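PDB 4D79: tRNA threonylcarbamoyladenosine dehydratase from Escherichia coli, which catalyses the ATP-dependent dehydration of threonylcarbamoyladenosine at position 37 of tRNAs to its cyclic form, and can accept sulfur from the desulfurase CsdA in vitro. Local coordinates for residues B[46-59]-B[89-103]. Residues are numbered along the deposited sequence; the frame is centred on the assembly and turned at random.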
ATOM      1  N   ALA B  46       6.003   6.809  -4.857  1.00 16.14           N
ATOM      2  CA  ALA B  46       5.957   7.390  -6.186  1.00 20.82           C
ATOM      3  C   ALA B  46       4.662   7.026  -6.887  1.00 15.89           C
ATOM      4  O   ALA B  46       4.036   7.882  -7.539  1.00 18.21           O
ATOM      5  CB  ALA B  46       7.174   6.933  -6.993  1.00 18.70           C
ATOM      6  N   GLU B  47       4.249   5.755  -6.753  1.00 16.29           N
ATOM      7  CA  GLU B  47       2.972   5.283  -7.271  1.00 13.78           C
ATOM      8  C   GLU B  47       1.820   6.108  -6.714  1.00 15.59           C
ATOM      9  O   GLU B  47       0.953   6.581  -7.454  1.00 16.56           O
ATOM     10  CB  GLU B  47       2.787   3.798  -6.926  1.00 18.66           C
ATOM     11  CG  GLU B  47       1.471   3.181  -7.389  1.00 19.14           C
ATOM     12  CD  GLU B  47       1.526   2.655  -8.806  1.00 24.64           C
ATOM     13  OE1 GLU B  47       2.599   2.795  -9.437  1.00 21.07           O
ATOM     14  OE2 GLU B  47       0.509   2.067  -9.269  1.00 20.93           O
ATOM     15  N   ALA B  48       1.799   6.294  -5.407  1.00 15.10           N
ATOM     16  CA  ALA B  48       0.697   7.010  -4.783  1.00 16.80           C
ATOM     17  C   ALA B  48       0.638   8.480  -5.230  1.00 18.29           C
ATOM     18  O   ALA B  48      -0.461   9.039  -5.414  1.00 19.31           O
ATOM     19  CB  ALA B  48       0.837   6.917  -3.273  1.00 18.73           C
ATOM     20  N   LEU B  49       1.792   9.123  -5.384  1.00 18.34           N
ATOM     21  CA  LEU B  49       1.812  10.508  -5.877  1.00 16.62           C
ATOM     22  C   LEU B  49       1.214  10.602  -7.279  1.00 13.55           C
ATOM     23  O   LEU B  49       0.410  11.485  -7.570  1.00 17.27           O
ATOM     24  CB  LEU B  49       3.230  11.032  -5.892  1.00 16.60           C
ATOM     25  CG  LEU B  49       3.897  11.221  -4.555  1.00 14.59           C
ATOM     26  CD1 LEU B  49       5.391  11.450  -4.797  1.00 21.73           C
ATOM     27  CD2 LEU B  49       3.289  12.335  -3.774  1.00 19.21           C
ATOM     28  N   ALA B  50       1.631   9.706  -8.166  1.00 17.33           N
ATOM     29  CA  ALA B  50       1.104   9.699  -9.510  1.00 15.33           C
ATOM     30  C   ALA B  50      -0.414   9.496  -9.519  1.00 16.28           C
ATOM     31  O   ALA B  50      -1.141  10.171 -10.273  1.00 17.41           O
ATOM     32  CB  ALA B  50       1.817   8.616 -10.320  1.00 17.88           C
ATOM     33  N   ARG B  51      -0.909   8.578  -8.678  1.00 14.06           N
ATOM     34  CA  ARG B  51      -2.317   8.234  -8.653  1.00 19.72           C
ATOM     35  C   ARG B  51      -3.154   9.235  -7.876  1.00 20.97           C
ATOM     36  O   ARG B  51      -4.378   9.110  -7.855  1.00 17.00           O
ATOM     37  CB  ARG B  51      -2.520   6.829  -8.080  1.00 14.05           C
ATOM     38  CG  ARG B  51      -1.962   5.729  -8.995  1.00 13.18           C
ATOM     39  CD  ARG B  51      -2.567   4.356  -8.698  1.00 19.87           C
ATOM     40  NE  ARG B  51      -1.970   3.378  -9.588  1.00 17.40           N
ATOM     41  CZ  ARG B  51      -2.310   3.194 -10.853  1.00 16.98           C
ATOM     42  NH1 ARG B  51      -3.292   3.883 -11.397  1.00 17.87           N
ATOM     43  NH2 ARG B  51      -1.662   2.303 -11.580  1.00 16.69           N
ATOM     44  N   THR B  52      -2.541  10.235  -7.263  1.00 13.70           N
ATOM     45  CA  THR B  52      -3.282  11.299  -6.609  1.00 14.49           C
ATOM     46  C   THR B  52      -3.134  12.628  -7.352  1.00 18.13           C
ATOM     47  O   THR B  52      -3.396  13.691  -6.786  1.00 20.54           O
ATOM     48  CB  THR B  52      -2.865  11.404  -5.143  1.00 16.14           C
ATOM     49  OG1 THR B  52      -2.754  10.084  -4.559  1.00 18.28           O
ATOM     50  CG2 THR B  52      -3.865  12.156  -4.331  1.00 22.04           C
ATOM     51  N   GLY B  53      -2.755  12.588  -8.627  1.00 17.40           N
ATOM     52  CA  GLY B  53      -2.783  13.783  -9.433  1.00 16.34           C
ATOM     53  C   GLY B  53      -1.657  14.759  -9.180  1.00 18.17           C
ATOM     54  O   GLY B  53      -1.816  15.930  -9.491  1.00 16.23           O
ATOM     55  N   ILE B  54      -0.531  14.315  -8.618  1.00 14.49           N
ATOM     56  CA  ILE B  54       0.650  15.178  -8.487  1.00 14.34           C
ATOM     57  C   ILE B  54       1.231  15.459  -9.870  1.00 15.85           C
ATOM     58  O   ILE B  54       1.482  14.546 -10.659  1.00 19.84           O
ATOM     59  CB  ILE B  54       1.676  14.540  -7.538  1.00 19.23           C
ATOM     60  CG1 ILE B  54       1.097  14.466  -6.119  1.00 20.82           C
ATOM     61  CG2 ILE B  54       2.953  15.296  -7.545  1.00 17.08           C
ATOM     62  CD1 ILE B  54       0.937  15.815  -5.422  1.00 21.97           C
ATOM     63  N   GLY B  55       1.446  16.741 -10.176  1.00 19.67           N
ATOM     64  CA  GLY B  55       1.707  17.134 -11.558  1.00 21.14           C
ATOM     65  C   GLY B  55       3.134  17.006 -12.013  1.00 19.66           C
ATOM     66  O   GLY B  55       3.380  16.900 -13.223  1.00 19.16           O
ATOM     67  N   ALA B  56       4.075  16.971 -11.078  1.00 20.35           N
ATOM     68  CA  ALA B  56       5.484  16.821 -11.401  1.00 19.66           C
ATOM     69  C   ALA B  56       6.117  15.994 -10.299  1.00 14.77           C
ATOM     70  O   ALA B  56       5.883  16.233  -9.108  1.00 18.20           O
ATOM     71  CB  ALA B  56       6.224  18.156 -11.533  1.00 22.22           C
ATOM     72  N   ILE B  57       6.891  15.010 -10.698  1.00 20.02           N
ATOM     73  CA  ILE B  57       7.525  14.105  -9.763  1.00 20.57           C
ATOM     74  C   ILE B  57       8.972  13.953 -10.190  1.00 19.19           C
ATOM     75  O   ILE B  57       9.249  13.686 -11.363  1.00 21.24           O
ATOM     76  CB  ILE B  57       6.812  12.727  -9.726  1.00 18.93           C
ATOM     77  CG1 ILE B  57       5.371  12.898  -9.230  1.00 20.86           C
ATOM     78  CG2 ILE B  57       7.562  11.747  -8.839  1.00 21.12           C
ATOM     79  CD1 ILE B  57       4.489  11.650  -9.443  1.00 18.12           C
ATOM     80  N   THR B  58       9.893  14.094  -9.240  1.00 18.68           N
ATOM     81  CA  THR B  58      11.288  13.740  -9.450  1.00 18.74           C
ATOM     82  C   THR B  58      11.628  12.474  -8.662  1.00 19.33           C
ATOM     83  O   THR B  58      11.227  12.311  -7.501  1.00 21.56           O
ATOM     84  CB  THR B  58      12.217  14.895  -9.041  1.00 21.62           C
ATOM     85  OG1 THR B  58      11.964  16.032  -9.888  1.00 24.03           O
ATOM     86  CG2 THR B  58      13.708  14.476  -9.129  1.00 25.19           C
ATOM     87  N   LEU B  59      12.346  11.557  -9.317  1.00 20.18           N
ATOM     88  CA  LEU B  59      12.760  10.291  -8.731  1.00 21.42           C
ATOM     89  C   LEU B  59      14.277  10.261  -8.696  1.00 24.81           C
ATOM     90  O   LEU B  59      14.921  10.381  -9.743  1.00 24.33           O
ATOM     91  CB  LEU B  59      12.246   9.102  -9.548  1.00 18.30           C
ATOM     92  CG  LEU B  59      10.758   9.067  -9.842  1.00 20.25           C
ATOM     93  CD1 LEU B  59      10.367   7.845 -10.683  1.00 32.86           C
ATOM     94  CD2 LEU B  59       9.968   9.114  -8.556  1.00 22.01           C
ATOM     95  N   MET B  89      10.314   3.085 -12.940  1.00 21.07           N
ATOM     96  CA  MET B  89       9.226   3.736 -12.238  1.00 20.54           C
ATOM     97  C   MET B  89       8.739   4.975 -12.990  1.00 20.16           C
ATOM     98  O   MET B  89       7.534   5.255 -13.016  1.00 18.79           O
ATOM     99  CB  MET B  89       9.680   4.091 -10.826  1.00 20.23           C
ATOM    100  CG  MET B  89       8.559   4.374  -9.880  1.00 25.84           C
ATOM    101  SD  MET B  89       7.504   2.934  -9.609  1.00 30.52           S
ATOM    102  CE  MET B  89       5.917   3.702  -9.446  1.00 27.22           C
ATOM    103  N   ALA B  90       9.639   5.710 -13.642  1.00 20.98           N
ATOM    104  CA  ALA B  90       9.204   6.871 -14.419  1.00 22.00           C
ATOM    105  C   ALA B  90       8.311   6.459 -15.586  1.00 21.05           C
ATOM    106  O   ALA B  90       7.313   7.124 -15.880  1.00 20.22           O
ATOM    107  CB  ALA B  90      10.399   7.649 -14.946  1.00 23.46           C
ATOM    108  N   GLU B  91       8.670   5.377 -16.283  1.00 25.16           N
ATOM    109  CA  GLU B  91       7.842   4.912 -17.390  1.00 27.66           C
ATOM    110  C   GLU B  91       6.471   4.473 -16.902  1.00 30.32           C
ATOM    111  O   GLU B  91       5.458   4.658 -17.596  1.00 25.02           O
ATOM    112  CB  GLU B  91       8.523   3.762 -18.130  1.00 30.54           C
ATOM    113  CG  GLU B  91       7.760   3.379 -19.377  1.00105.67           C
ATOM    114  CD  GLU B  91       7.609   4.554 -20.337  1.00121.20           C
ATOM    115  OE1 GLU B  91       8.503   5.437 -20.350  1.00 71.87           O
ATOM    116  OE2 GLU B  91       6.574   4.618 -21.035  1.00 70.80           O
ATOM    117  N   ARG B  92       6.420   3.848 -15.728  1.00 20.50           N
ATOM    118  CA  ARG B  92       5.140   3.488 -15.147  1.00 22.83           C
ATOM    119  C   ARG B  92       4.301   4.723 -14.840  1.00 21.28           C
ATOM    120  O   ARG B  92       3.089   4.736 -15.103  1.00 17.84           O
ATOM    121  CB  ARG B  92       5.367   2.669 -13.888  1.00 22.15           C
ATOM    122  CG  ARG B  92       4.093   2.152 -13.308  1.00 22.57           C
ATOM    123  CD  ARG B  92       4.347   1.197 -12.137  1.00 24.95           C
ATOM    124  NE  ARG B  92       3.111   1.030 -11.409  1.00 24.39           N
ATOM    125  CZ  ARG B  92       2.146   0.191 -11.771  1.00 24.18           C
ATOM    126  NH1 ARG B  92       2.301  -0.596 -12.839  1.00 23.28           N
ATOM    127  NH2 ARG B  92       1.024   0.163 -11.073  1.00 23.05           N
ATOM    128  N   ILE B  93       4.920   5.763 -14.268  1.00 23.36           N
ATOM    129  CA  ILE B  93       4.177   6.979 -13.940  1.00 19.93           C
ATOM    130  C   ILE B  93       3.594   7.602 -15.202  1.00 16.08           C
ATOM    131  O   ILE B  93       2.460   8.103 -15.193  1.00 19.51           O
ATOM    132  CB  ILE B  93       5.071   7.963 -13.161  1.00 19.36           C
ATOM    133  CG1 ILE B  93       5.314   7.392 -11.758  1.00 25.78           C
ATOM    134  CG2 ILE B  93       4.419   9.343 -13.112  1.00 20.43           C
ATOM    135  CD1 ILE B  93       6.347   8.125 -10.967  1.00 27.33           C
ATOM    136  N   ARG B  94       4.335   7.537 -16.315  1.00 22.48           N
ATOM    137  CA  ARG B  94       3.850   8.072 -17.591  1.00 24.99           C
ATOM    138  C   ARG B  94       2.661   7.278 -18.125  1.00 24.37           C
ATOM    139  O   ARG B  94       1.854   7.816 -18.896  1.00 22.03           O
ATOM    140  CB  ARG B  94       4.986   8.084 -18.622  1.00 26.83           C
ATOM    141  CG  ARG B  94       6.134   9.039 -18.231  1.00 39.33           C
ATOM    142  CD  ARG B  94       7.239   9.155 -19.263  1.00 42.77           C
ATOM    143  NE  ARG B  94       8.391   9.873 -18.698  1.00 47.30           N
ATOM    144  CZ  ARG B  94       9.597   9.353 -18.486  1.00 85.92           C
ATOM    145  NH1 ARG B  94       9.853   8.092 -18.809  1.00 43.18           N
ATOM    146  NH2 ARG B  94      10.563  10.109 -17.959  1.00 46.83           N
ATOM    147  N   GLN B  95       2.548   5.996 -17.749  1.00 21.64           N
ATOM    148  CA  GLN B  95       1.371   5.192 -18.078  1.00 22.66           C
ATOM    149  C   GLN B  95       0.199   5.508 -17.166  1.00 23.35           C
ATOM    150  O   GLN B  95      -0.960   5.414 -17.594  1.00 25.45           O
ATOM    151  CB  GLN B  95       1.716   3.699 -17.993  1.00 23.63           C
ATOM    152  CG  GLN B  95       2.459   3.239 -19.212  1.00 28.82           C
ATOM    153  CD  GLN B  95       1.486   2.923 -20.342  1.00 39.81           C
ATOM    154  OE1 GLN B  95       0.469   2.232 -20.148  1.00 37.83           O
ATOM    155  NE2 GLN B  95       1.761   3.458 -21.507  1.00 40.27           N
ATOM    156  N   ILE B  96       0.483   5.896 -15.928  1.00 18.12           N
ATOM    157  CA  ILE B  96      -0.566   6.281 -15.001  1.00 16.37           C
ATOM    158  C   ILE B  96      -1.160   7.612 -15.413  1.00 21.28           C
ATOM    159  O   ILE B  96      -2.383   7.758 -15.518  1.00 20.51           O
ATOM    160  CB  ILE B  96      -0.031   6.331 -13.565  1.00 16.76           C
ATOM    161  CG1 ILE B  96       0.267   4.884 -13.074  1.00 19.65           C
ATOM    162  CG2 ILE B  96      -1.052   7.007 -12.633  1.00 19.63           C
ATOM    163  CD1 ILE B  96       0.953   4.819 -11.724  1.00 20.37           C
ATOM    164  N   ASN B  97      -0.299   8.600 -15.629  1.00 20.19           N
ATOM    165  CA  ASN B  97      -0.710   9.946 -16.006  1.00 21.25           C
ATOM    166  C   ASN B  97       0.257  10.464 -17.059  1.00 18.98           C
ATOM    167  O   ASN B  97       1.373  10.904 -16.726  1.00 21.03           O
ATOM    168  CB  ASN B  97      -0.760  10.876 -14.803  1.00 21.63           C
ATOM    169  CG  ASN B  97      -1.205  12.256 -15.211  1.00 21.91           C
ATOM    170  OD1 ASN B  97      -1.515  12.476 -16.379  1.00 19.02           O
ATOM    171  ND2 ASN B  97      -1.231  13.168 -14.289  1.00 17.23           N
ATOM    172  N   PRO B  98      -0.100  10.349 -18.345  1.00 19.18           N
ATOM    173  CA  PRO B  98       0.780  10.821 -19.427  1.00 24.50           C
ATOM    174  C   PRO B  98       1.065  12.323 -19.392  1.00 24.66           C
ATOM    175  O   PRO B  98       1.959  12.783 -20.107  1.00 23.88           O
ATOM    176  CB  PRO B  98       0.006  10.435 -20.696  1.00 30.26           C
ATOM    177  CG  PRO B  98      -0.921   9.373 -20.280  1.00 34.14           C
ATOM    178  CD  PRO B  98      -1.293   9.659 -18.856  1.00 22.93           C
ATOM    179  N   GLU B  99       0.332  13.087 -18.603  1.00 23.15           N
ATOM    180  CA  GLU B  99       0.537  14.518 -18.472  1.00 28.58           C
ATOM    181  C   GLU B  99       1.370  14.887 -17.246  1.00 27.49           C
ATOM    182  O   GLU B  99       1.669  16.075 -17.041  1.00 24.06           O
ATOM    183  CB  GLU B  99      -0.823  15.230 -18.420  1.00 22.24           C
ATOM    184  CG  GLU B  99      -1.568  15.091 -19.742  1.00 31.46           C
ATOM    185  CD  GLU B  99      -2.884  15.840 -19.769  1.00 38.26           C
ATOM    186  OE1 GLU B  99      -3.814  15.393 -19.086  1.00 26.06           O
ATOM    187  OE2 GLU B  99      -2.992  16.863 -20.478  1.00 67.81           O
ATOM    188  N   CYS B 100       1.789  13.903 -16.463  1.00 21.98           N
ATOM    189  CA  CYS B 100       2.680  14.168 -15.333  1.00 19.33           C
ATOM    190  C   CYS B 100       4.091  14.456 -15.850  1.00 28.63           C
ATOM    191  O   CYS B 100       4.596  13.767 -16.736  1.00 28.31           O
ATOM    192  CB  CYS B 100       2.695  12.978 -14.380  1.00 23.66           C
ATOM    193  SG  CYS B 100       3.781  13.199 -12.913  1.00 22.45           S
ATOM    194  N   ARG B 101       4.734  15.480 -15.309  1.00 23.66           N
ATOM    195  CA  ARG B 101       6.117  15.796 -15.692  1.00 18.87           C
ATOM    196  C   ARG B 101       7.068  15.040 -14.768  1.00 25.55           C
ATOM    197  O   ARG B 101       7.201  15.376 -13.591  1.00 23.41           O
ATOM    198  CB  ARG B 101       6.367  17.304 -15.653  1.00 28.68           C
ATOM    199  CG  ARG B 101       7.804  17.726 -15.890  1.00 53.12           C
ATOM    200  CD  ARG B 101       7.902  19.249 -16.155  1.00 47.14           C
ATOM    201  NE  ARG B 101       7.512  20.039 -14.986  1.00 73.67           N
ATOM    202  CZ  ARG B 101       8.301  20.299 -13.945  1.00112.84           C
ATOM    203  NH1 ARG B 101       9.539  19.827 -13.902  1.00 44.01           N
ATOM    204  NH2 ARG B 101       7.844  21.029 -12.937  1.00 39.63           N
ATOM    205  N   VAL B 102       7.721  14.018 -15.294  1.00 22.55           N
ATOM    206  CA  VAL B 102       8.553  13.125 -14.505  1.00 21.33           C
ATOM    207  C   VAL B 102      10.020  13.382 -14.808  1.00 25.31           C
ATOM    208  O   VAL B 102      10.435  13.348 -15.966  1.00 26.80           O
ATOM    209  CB  VAL B 102       8.225  11.654 -14.779  1.00 28.36           C
ATOM    210  CG1 VAL B 102       9.010  10.795 -13.818  1.00 31.42           C
ATOM    211  CG2 VAL B 102       6.748  11.414 -14.635  1.00 30.06           C
ATOM    212  N   THR B 103      10.807  13.571 -13.766  1.00 24.20           N
ATOM    213  CA  THR B 103      12.248  13.785 -13.910  1.00 24.59           C
ATOM    214  C   THR B 103      12.959  12.647 -13.201  1.00 26.75           C
ATOM    215  O   THR B 103      12.593  12.284 -12.077  1.00 27.02           O
ATOM    216  CB  THR B 103      12.664  15.130 -13.320  1.00 23.26           C
ATOM    217  OG1 THR B 103      11.914  16.173 -13.951  1.00 32.12           O
ATOM    218  CG2 THR B 103      14.213  15.371 -13.476  1.00 28.84           C
TER
HETATM  219  O   HOH W   1      -0.172  12.450 -11.633  1.00 18.07           O
HETATM  220  O   HOH W   2       2.291  18.168 -15.559  1.00 37.74           O
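Arg92 grips the Glu47 carboxylate side-on: NE bonds OE1 at 2.7 Å and NH2 bonds OE2, each on the syn side, with the two planes 17° apart. A bend at chi2 (87°) brings the Glu47 carboxylate up to the Arg92 guanidinium. From the opposite face of the carboxylate Arg51 NE reaches OE2 at 2.8 Å, so one acid ties together two arginines whose NH2 atoms lie only 3.5 Å apart. A glutamine here would probably leave Arg92 and Arg51 without the negative charge they share and weaken the two-nitrogen grip of Arg92. Ile96 CD1 packs over one face of the Arg51 guanidinium.

Apolar contacts continue inward. Ala50 CB meets Ile93 CG2 at 3.9 Å. The axes of segments 46-51 and 89-96 approach to 9.6 Å and cross at -23°, a spacing consistent with Ala46 and Ala50 facing helix 89-96. Leu59 CD1 touches Met89 CB and Ile93 CD1; Ile57 CD1 lies 3.9 Å from Cys100 SG.

The strands pair in parallel through Arg101 N to Gly55 O, Ile57 N to Arg101 O, Thr103 N to Ile57 O and Leu59 N to Thr103 O. One water links Ala50 O, Ile54 O and Asn97 ND2.

These two helix-strand units belong to the Rossmann-like ThiF fold: strand 101-105 edges the chain's sheet, strand 56-60 next pairs with 32-36, and Arg51 and Arg92 also bond loop carbonyls of the second subunit.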